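Local coordinates for protein leucine aminopeptidase A1, chloroplastic (Solanum lycopersicum, PDB 5D8N) that removes N-terminal amino acids, preferably leucine, from peptides as a magnesium-dependent homohexameric aminopeptidase of chloroplasts and takes part in wound signalling and insect defence, at residues H350-A355 against I397-Q402; L390-A395 against L485-F490. The protein carries 1 engineered substitution. All blocks are in the same frame, centred on the assembly; numbering follows the deposited sequence.

Interaction 1: residues H350-A355 against I397-Q402; sequences HFIVAA and IYACNQ
Ile352 and Ala399 make the closest approach between strand 350-355 and the last turn of the helix in 397-402. The apolar contacts all run through one methyl: Ile352 CD1 lies 3.7 Å from Ala399 CA and 3.8 Å from Ala399 CB. The same CD1 meets the Tyr398 ring at its edge, in the ring plane, 3.8 Å from Tyr398 CD1. Alanine suits the helix face here, being small enough to let the backbone come close, with CA atoms of Ile352 and Ala399 7.2 Å apart; the long CG1-CD1 arm of isoleucine reaches that backbone.

The second kind of contact is CH-pi. Gln402 CB sits over one face of the His350 imidazole, 4.3 Å from the ring centroid and 12° off the normal. His350 chi1 (-63°) brings the ring toward Gln402, and its rotation (chi2 -100°) lays the face under CB.

The ring nitrogens bond beyond the two segments, NE2 to Glu348 and ND1 to His281, and Gln402 O bonds Lys294 NZ. Because no hydrogen bond crosses between 350-355 and 397-402, apolar and CH-pi contacts join this pair, while bonding of both nitrogens fixes the imidazole's rotation under Gln402.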
ATOM      1  N   HIS A 350      16.682  42.137   5.456  1.00 21.37           N
ATOM      2  CA  HIS A 350      17.586  41.086   5.001  1.00 21.37           C
ATOM      3  C   HIS A 350      16.804  39.951   4.355  1.00 20.37           C
ATOM      4  O   HIS A 350      15.779  39.507   4.891  1.00 20.69           O
ATOM      5  CB  HIS A 350      18.365  40.566   6.199  1.00 21.89           C
ATOM      6  CG  HIS A 350      19.229  41.605   6.828  1.00 22.08           C
ATOM      7  ND1 HIS A 350      20.579  41.685   6.588  1.00 24.80           N
ATOM      8  CD2 HIS A 350      18.943  42.597   7.698  1.00 24.24           C
ATOM      9  CE1 HIS A 350      21.074  42.736   7.213  1.00 27.89           C
ATOM     10  NE2 HIS A 350      20.113  43.261   7.950  1.00 26.20           N
ATOM     11  N   PHE A 351      17.181  39.623   3.125  1.00 19.50           N
ATOM     12  CA  PHE A 351      16.551  38.535   2.390  1.00 19.88           C
ATOM     13  C   PHE A 351      17.518  37.356   2.322  1.00 19.17           C
ATOM     14  O   PHE A 351      18.627  37.487   1.798  1.00 19.37           O
ATOM     15  CB  PHE A 351      16.182  38.966   0.969  1.00 20.62           C
ATOM     16  CG  PHE A 351      15.426  40.250   0.875  1.00 20.15           C
ATOM     17  CD1 PHE A 351      16.082  41.474   0.999  1.00 21.14           C
ATOM     18  CD2 PHE A 351      14.058  40.247   0.719  1.00 21.09           C
ATOM     19  CE1 PHE A 351      15.369  42.653   0.868  1.00 21.71           C
ATOM     20  CE2 PHE A 351      13.325  41.421   0.693  1.00 21.25           C
ATOM     21  CZ  PHE A 351      13.974  42.631   0.764  1.00 20.85           C
ATOM     22  N   ILE A 352      17.125  36.221   2.896  1.00 19.64           N
ATOM     23  CA  ILE A 352      18.047  35.104   3.118  1.00 19.54           C
ATOM     24  C   ILE A 352      17.505  33.781   2.590  1.00 18.92           C
ATOM     25  O   ILE A 352      16.374  33.424   2.889  1.00 19.27           O
ATOM     26  CB  ILE A 352      18.351  35.004   4.615  1.00 19.96           C
ATOM     27  CG1 ILE A 352      19.159  36.222   5.063  1.00 21.89           C
ATOM     28  CG2 ILE A 352      19.116  33.733   4.925  1.00 22.01           C
ATOM     29  CD1 ILE A 352      19.091  36.483   6.544  1.00 22.15           C
ATOM     30  N   VAL A 353      18.259  33.148   1.696  1.00 18.05           N
ATOM     31  CA  VAL A 353      17.906  31.865   1.120  1.00 18.53           C
ATOM     32  C   VAL A 353      19.113  30.931   1.090  1.00 20.22           C
ATOM     33  O   VAL A 353      20.119  31.220   0.436  1.00 18.72           O
ATOM     34  CB  VAL A 353      17.406  32.006  -0.323  1.00 19.26           C
ATOM     35  CG1 VAL A 353      17.126  30.631  -0.917  1.00 18.62           C
ATOM     36  CG2 VAL A 353      16.126  32.832  -0.372  1.00 19.53           C
ATOM     37  N   ALA A 354      19.015  29.823   1.823  1.00 21.47           N
ATOM     38  CA  ALA A 354      20.036  28.785   1.766  1.00 19.91           C
ATOM     39  C   ALA A 354      19.716  27.802   0.646  1.00 19.01           C
ATOM     40  O   ALA A 354      18.914  26.864   0.823  1.00 18.47           O
ATOM     41  CB  ALA A 354      20.134  28.067   3.100  1.00 21.22           C
ATOM     42  N   ALA A 355      20.250  28.094  -0.535  1.00 16.86           N
ATOM     43  CA  ALA A 355      19.850  27.391  -1.739  1.00 17.59           C
ATOM     44  C   ALA A 355      20.719  26.151  -1.992  1.00 18.02           C
ATOM     45  O   ALA A 355      21.939  26.157  -1.826  1.00 18.28           O
ATOM     46  CB  ALA A 355      19.935  28.321  -2.933  1.00 17.49           C
ATOM     47  N   ILE A 397      19.462  30.808  11.970  1.00 18.51           N
ATOM     48  CA  ILE A 397      20.565  31.180  12.849  1.00 18.76           C
ATOM     49  C   ILE A 397      21.293  32.348  12.207  1.00 19.85           C
ATOM     50  O   ILE A 397      21.573  33.327  12.875  1.00 20.32           O
ATOM     51  CB  ILE A 397      21.526  30.000  13.056  1.00 19.29           C
ATOM     52  CG1 ILE A 397      20.850  28.934  13.924  1.00 19.55           C
ATOM     53  CG2 ILE A 397      22.808  30.445  13.742  1.00 21.32           C
ATOM     54  CD1 ILE A 397      21.442  27.535  13.777  1.00 20.49           C
ATOM     55  N   TYR A 398      21.535  32.279  10.899  1.00 19.05           N
ATOM     56  CA  TYR A 398      22.208  33.362  10.197  1.00 20.65           C
ATOM     57  C   TYR A 398      21.411  34.652  10.279  1.00 22.51           C
ATOM     58  O   TYR A 398      21.943  35.726  10.550  1.00 21.59           O
ATOM     59  CB  TYR A 398      22.383  32.987   8.728  1.00 21.52           C
ATOM     60  CG  TYR A 398      23.179  33.981   7.921  1.00 24.07           C
ATOM     61  CD1 TYR A 398      22.566  35.024   7.272  1.00 22.40           C
ATOM     62  CD2 TYR A 398      24.558  33.888   7.839  1.00 26.82           C
ATOM     63  CE1 TYR A 398      23.298  35.951   6.558  1.00 21.93           C
ATOM     64  CE2 TYR A 398      25.301  34.774   7.066  1.00 25.84           C
ATOM     65  CZ  TYR A 398      24.662  35.823   6.457  1.00 24.74           C
ATOM     66  OH  TYR A 398      25.382  36.666   5.639  1.00 24.46           O
ATOM     67  N   ALA A 399      20.099  34.551  10.080  1.00 22.69           N
ATOM     68  CA  ALA A 399      19.254  35.730  10.198  1.00 22.32           C
ATOM     69  C   ALA A 399      19.384  36.349  11.588  1.00 22.04           C
ATOM     70  O   ALA A 399      19.462  37.584  11.735  1.00 23.77           O
ATOM     71  CB  ALA A 399      17.795  35.389   9.890  1.00 22.01           C
ATOM     72  N   CYS A 400      19.282  35.524  12.620  1.00 19.90           N
ATOM     73  CA  CYS A 400      19.403  36.051  13.973  1.00 21.47           C
ATOM     74  C   CYS A 400      20.764  36.726  14.183  1.00 23.48           C
ATOM     75  O   CYS A 400      20.849  37.723  14.870  1.00 25.32           O
ATOM     76  CB  CYS A 400      19.172  34.971  15.028  1.00 22.76           C
ATOM     77  SG  CYS A 400      17.474  34.346  15.065  1.00 26.25           S
ATOM     78  N   ASN A 401      21.805  36.210  13.543  1.00 24.31           N
ATOM     79  CA  ASN A 401      23.142  36.758  13.687  1.00 27.56           C
ATOM     80  C   ASN A 401      23.358  38.051  12.933  1.00 28.04           C
ATOM     81  O   ASN A 401      24.341  38.732  13.201  1.00 28.25           O
ATOM     82  CB  ASN A 401      24.212  35.757  13.239  1.00 27.79           C
ATOM     83  CG  ASN A 401      24.396  34.636  14.235  1.00 26.41           C
ATOM     84  OD1 ASN A 401      23.993  34.759  15.380  1.00 28.45           O
ATOM     85  ND2 ASN A 401      24.924  33.516  13.786  1.00 25.69           N
ATOM     86  N   GLN A 402      22.399  38.457  12.113  1.00 27.16           N
ATOM     87  CA  GLN A 402      22.448  39.781  11.512  1.00 24.89           C
ATOM     88  C   GLN A 402      21.890  40.860  12.464  1.00 27.40           C
ATOM     89  O   GLN A 402      21.822  42.037  12.120  1.00 24.08           O
ATOM     90  CB  GLN A 402      21.680  39.785  10.192  1.00 24.38           C
ATOM     91  CG  GLN A 402      22.150  38.780   9.163  1.00 26.93           C
ATOM     92  CD  GLN A 402      23.665  38.632   9.122  1.00 34.61           C
ATOM     93  OE1 GLN A 402      24.245  37.604   9.549  1.00 43.99           O
ATOM     94  NE2 GLN A 402      24.306  39.641   8.548  1.00 28.91           N
TER

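Interaction 2: residues L390-A395 against L485-F490; sequences LTLADA and LFLKQF
Ala393 and Phe490 meet where two helices of the M17 catalytic domain, an alpha/beta fold around a mixed sheet, pack against each other: 390-395 lies within helix 388-401, and 485-490 covers the C-terminal part of helix 479-488 and the residues after it. The Ala393 methyl stands over the centre of the Phe490 ring in a CH-pi contact, with CB 3.6 Å from the ring centroid and 13° off the normal. A short side chain suits this spacing, the CA atoms of Ala393 and Phe490 being 5.5 Å apart. Phe490 directs its ring toward helix 388-401 with CG anti to the carbonyl carbon, and the nearly perpendicular chi2 (-76°) turns the ring's face to the methyl; CB of Gln489 lies over the opposite face, toward the rim. Replacing Phe490 by an alanine would probably open a gap above the Ala393 methyl and leave the Phe486 ring without one of its neighbours, since Phe490 CE2 rests 3.6 Å above the Phe486 plane.

Phe486 takes the other common course: its CG is anti to the backbone N (chi1 175°), which carries CZ toward Leu390 CD1, a less certain contact because Leu390 is modelled in two conformers. This ring also touches Arg389, predicted to be an active-site residue, so the packing probably reaches the surroundings of the active site. Leucines complete the seam. Leu487 lies obliquely across Leu392, whose side chain comes close to that of the magnesium ligand Lys300; here Leu487 CD2 approaches Leu392 CB to 3.7 Å.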
ATOM      1  N   LEU A 390      16.117  21.397   7.674  0.57 18.66           N
ATOM      2  CA  LEU A 390      17.517  21.446   8.077  0.57 20.64           C
ATOM      3  C   LEU A 390      18.194  22.689   7.504  0.57 19.65           C
ATOM      4  O   LEU A 390      19.029  23.307   8.161  0.57 19.35           O
ATOM      5  CB  LEU A 390      18.307  20.196   7.669  0.57 21.63           C
ATOM      6  CG  LEU A 390      18.304  18.956   8.569  0.57 23.11           C
ATOM      7  CD1 LEU A 390      16.892  18.592   8.995  0.57 23.30           C
ATOM      8  CD2 LEU A 390      18.943  17.775   7.848  0.57 24.47           C
ATOM      9  N   THR A 391      17.936  22.968   6.233  1.00 18.76           N
ATOM     10  CA  THR A 391      18.531  24.136   5.609  1.00 19.12           C
ATOM     11  C   THR A 391      18.023  25.398   6.284  1.00 19.11           C
ATOM     12  O   THR A 391      18.759  26.371   6.475  1.00 19.36           O
ATOM     13  CB  THR A 391      18.288  24.195   4.094  1.00 19.41           C
ATOM     14  OG1 THR A 391      16.903  24.422   3.796  1.00 18.41           O
ATOM     15  CG2 THR A 391      18.741  22.906   3.453  1.00 19.96           C
ATOM     16  N   LEU A 392      16.743  25.388   6.634  1.00 20.27           N
ATOM     17  CA  LEU A 392      16.174  26.545   7.332  1.00 19.82           C
ATOM     18  C   LEU A 392      16.769  26.768   8.707  1.00 19.75           C
ATOM     19  O   LEU A 392      16.869  27.902   9.164  1.00 20.66           O
ATOM     20  CB  LEU A 392      14.664  26.417   7.464  1.00 20.09           C
ATOM     21  CG  LEU A 392      13.870  26.635   6.174  1.00 22.63           C
ATOM     22  CD1 LEU A 392      12.441  26.186   6.397  1.00 23.68           C
ATOM     23  CD2 LEU A 392      13.910  28.107   5.776  1.00 24.29           C
ATOM     24  N   ALA A 393      17.147  25.692   9.384  1.00 18.98           N
ATOM     25  CA  ALA A 393      17.788  25.830  10.678  1.00 19.50           C
ATOM     26  C   ALA A 393      19.002  26.773  10.642  1.00 18.64           C
ATOM     27  O   ALA A 393      19.092  27.747  11.385  1.00 17.45           O
ATOM     28  CB  ALA A 393      18.183  24.461  11.185  1.00 19.81           C
ATOM     29  N   ASP A 394      19.898  26.524   9.700  1.00 19.01           N
ATOM     30  CA  ASP A 394      21.066  27.362   9.512  1.00 19.24           C
ATOM     31  C   ASP A 394      20.761  28.759   8.950  1.00 20.73           C
ATOM     32  O   ASP A 394      21.407  29.750   9.330  1.00 18.79           O
ATOM     33  CB  ASP A 394      22.103  26.630   8.664  1.00 19.70           C
ATOM     34  CG  ASP A 394      22.861  25.561   9.476  1.00 22.01           C
ATOM     35  OD1 ASP A 394      23.185  25.875  10.654  1.00 20.54           O
ATOM     36  OD2 ASP A 394      23.181  24.473   8.920  1.00 19.70           O
ATOM     37  N   ALA A 395      19.759  28.857   8.079  1.00 18.85           N
ATOM     38  CA  ALA A 395      19.350  30.178   7.585  1.00 18.44           C
ATOM     39  C   ALA A 395      18.771  31.054   8.688  1.00 18.94           C
ATOM     40  O   ALA A 395      18.993  32.249   8.724  1.00 20.28           O
ATOM     41  CB  ALA A 395      18.329  30.034   6.477  1.00 19.18           C
ATOM     42  N   LEU A 485       7.800  23.758  15.625  1.00 19.39           N
ATOM     43  CA  LEU A 485       8.525  23.625  16.879  1.00 19.51           C
ATOM     44  C   LEU A 485       9.986  23.262  16.627  1.00 18.72           C
ATOM     45  O   LEU A 485      10.890  23.793  17.283  1.00 18.75           O
ATOM     46  CB  LEU A 485       7.893  22.557  17.761  1.00 19.96           C
ATOM     47  CG  LEU A 485       6.500  22.840  18.321  1.00 21.21           C
ATOM     48  CD1 LEU A 485       5.957  21.608  19.019  1.00 24.71           C
ATOM     49  CD2 LEU A 485       6.524  23.985  19.300  1.00 20.65           C
ATOM     50  N   PHE A 486      10.234  22.512  15.558  1.00 17.86           N
ATOM     51  CA  PHE A 486      11.595  22.222  15.137  1.00 17.49           C
ATOM     52  C   PHE A 486      12.358  23.499  14.799  1.00 17.87           C
ATOM     53  O   PHE A 486      13.460  23.733  15.293  1.00 16.33           O
ATOM     54  CB  PHE A 486      11.613  21.228  13.988  1.00 17.59           C
ATOM     55  CG  PHE A 486      12.965  20.974  13.426  1.00 17.80           C
ATOM     56  CD1 PHE A 486      13.492  21.784  12.424  1.00 18.63           C
ATOM     57  CD2 PHE A 486      13.695  19.878  13.844  1.00 19.05           C
ATOM     58  CE1 PHE A 486      14.744  21.509  11.877  1.00 18.96           C
ATOM     59  CE2 PHE A 486      14.952  19.608  13.316  1.00 18.68           C
ATOM     60  CZ  PHE A 486      15.522  20.493  12.424  1.00 18.99           C
ATOM     61  N   LEU A 487      11.752  24.330  13.964  1.00 18.83           N
ATOM     62  CA  LEU A 487      12.394  25.539  13.506  1.00 18.60           C
ATOM     63  C   LEU A 487      12.679  26.503  14.650  1.00 18.84           C
ATOM     64  O   LEU A 487      13.695  27.182  14.646  1.00 17.97           O
ATOM     65  CB  LEU A 487      11.561  26.234  12.446  1.00 17.66           C
ATOM     66  CG  LEU A 487      11.406  25.476  11.135  1.00 21.66           C
ATOM     67  CD1 LEU A 487      10.429  26.222  10.219  1.00 23.03           C
ATOM     68  CD2 LEU A 487      12.753  25.297  10.450  1.00 22.48           C
ATOM     69  N   LYS A 488      11.796  26.526  15.632  1.00 19.59           N
ATOM     70  CA  LYS A 488      11.951  27.367  16.808  1.00 20.86           C
ATOM     71  C   LYS A 488      13.254  27.099  17.559  1.00 22.85           C
ATOM     72  O   LYS A 488      13.745  27.979  18.253  1.00 23.18           O
ATOM     73  CB  LYS A 488      10.780  27.121  17.754  1.00 22.96           C
ATOM     74  CG  LYS A 488      10.729  28.012  18.989  1.00 25.78           C
ATOM     75  CD  LYS A 488       9.425  27.791  19.740  1.00 30.19           C
ATOM     76  CE  LYS A 488       9.329  28.554  21.053  1.00 36.22           C
ATOM     77  NZ  LYS A 488       9.904  27.706  22.131  1.00 50.54           N
ATOM     78  N   GLN A 489      13.786  25.886  17.464  1.00 22.25           N
ATOM     79  CA  GLN A 489      15.008  25.522  18.154  1.00 23.62           C
ATOM     80  C   GLN A 489      16.182  26.330  17.615  1.00 22.12           C
ATOM     81  O   GLN A 489      17.281  26.267  18.156  1.00 23.32           O
ATOM     82  CB  GLN A 489      15.306  24.027  17.975  1.00 25.10           C
ATOM     83  CG  GLN A 489      14.353  23.094  18.712  1.00 27.03           C
ATOM     84  CD  GLN A 489      14.624  23.055  20.196  1.00 30.28           C
ATOM     85  OE1 GLN A 489      15.776  23.033  20.640  1.00 34.86           O
ATOM     86  NE2 GLN A 489      13.570  23.165  20.970  1.00 32.23           N
ATOM     87  N   PHE A 490      15.998  26.974  16.475  1.00 20.20           N
ATOM     88  CA  PHE A 490      17.102  27.633  15.800  1.00 21.22           C
ATOM     89  C   PHE A 490      16.930  29.139  15.726  1.00 22.15           C
ATOM     90  O   PHE A 490      17.619  29.837  14.959  1.00 23.65           O
ATOM     91  CB  PHE A 490      17.280  27.002  14.422  1.00 21.57           C
ATOM     92  CG  PHE A 490      17.477  25.525  14.492  1.00 20.89           C
ATOM     93  CD1 PHE A 490      18.701  24.993  14.883  1.00 20.14           C
ATOM     94  CD2 PHE A 490      16.402  24.671  14.336  1.00 20.02           C
ATOM     95  CE1 PHE A 490      18.830  23.644  15.120  1.00 21.09           C
ATOM     96  CE2 PHE A 490      16.556  23.303  14.489  1.00 19.93           C
ATOM     97  CZ  PHE A 490      17.759  22.788  14.930  1.00 20.28           C
TER

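Overall arrangement
Helix 388-401 is common to both contacts. Its last turn faces strand 347-358 in interaction 1, and its earlier turns meet the end of helix 479-488 in interaction 2, the two helices packing side by side on the sheet. Every touching residue of interaction 2 is buried, and its chemistry is apolar throughout. Interaction 1 is also mainly buried, but Tyr398 and Gln402 are partly exposed, and polar groups enter there. The centres are about 11 Å apart, and the contacts join directly: Ile397 CG1 lies 3.5 Å from Phe490 O. The sheet-to-helix contact draws its apolar part from a single methyl, the helix-to-helix contact from several aromatic and leucine side chains.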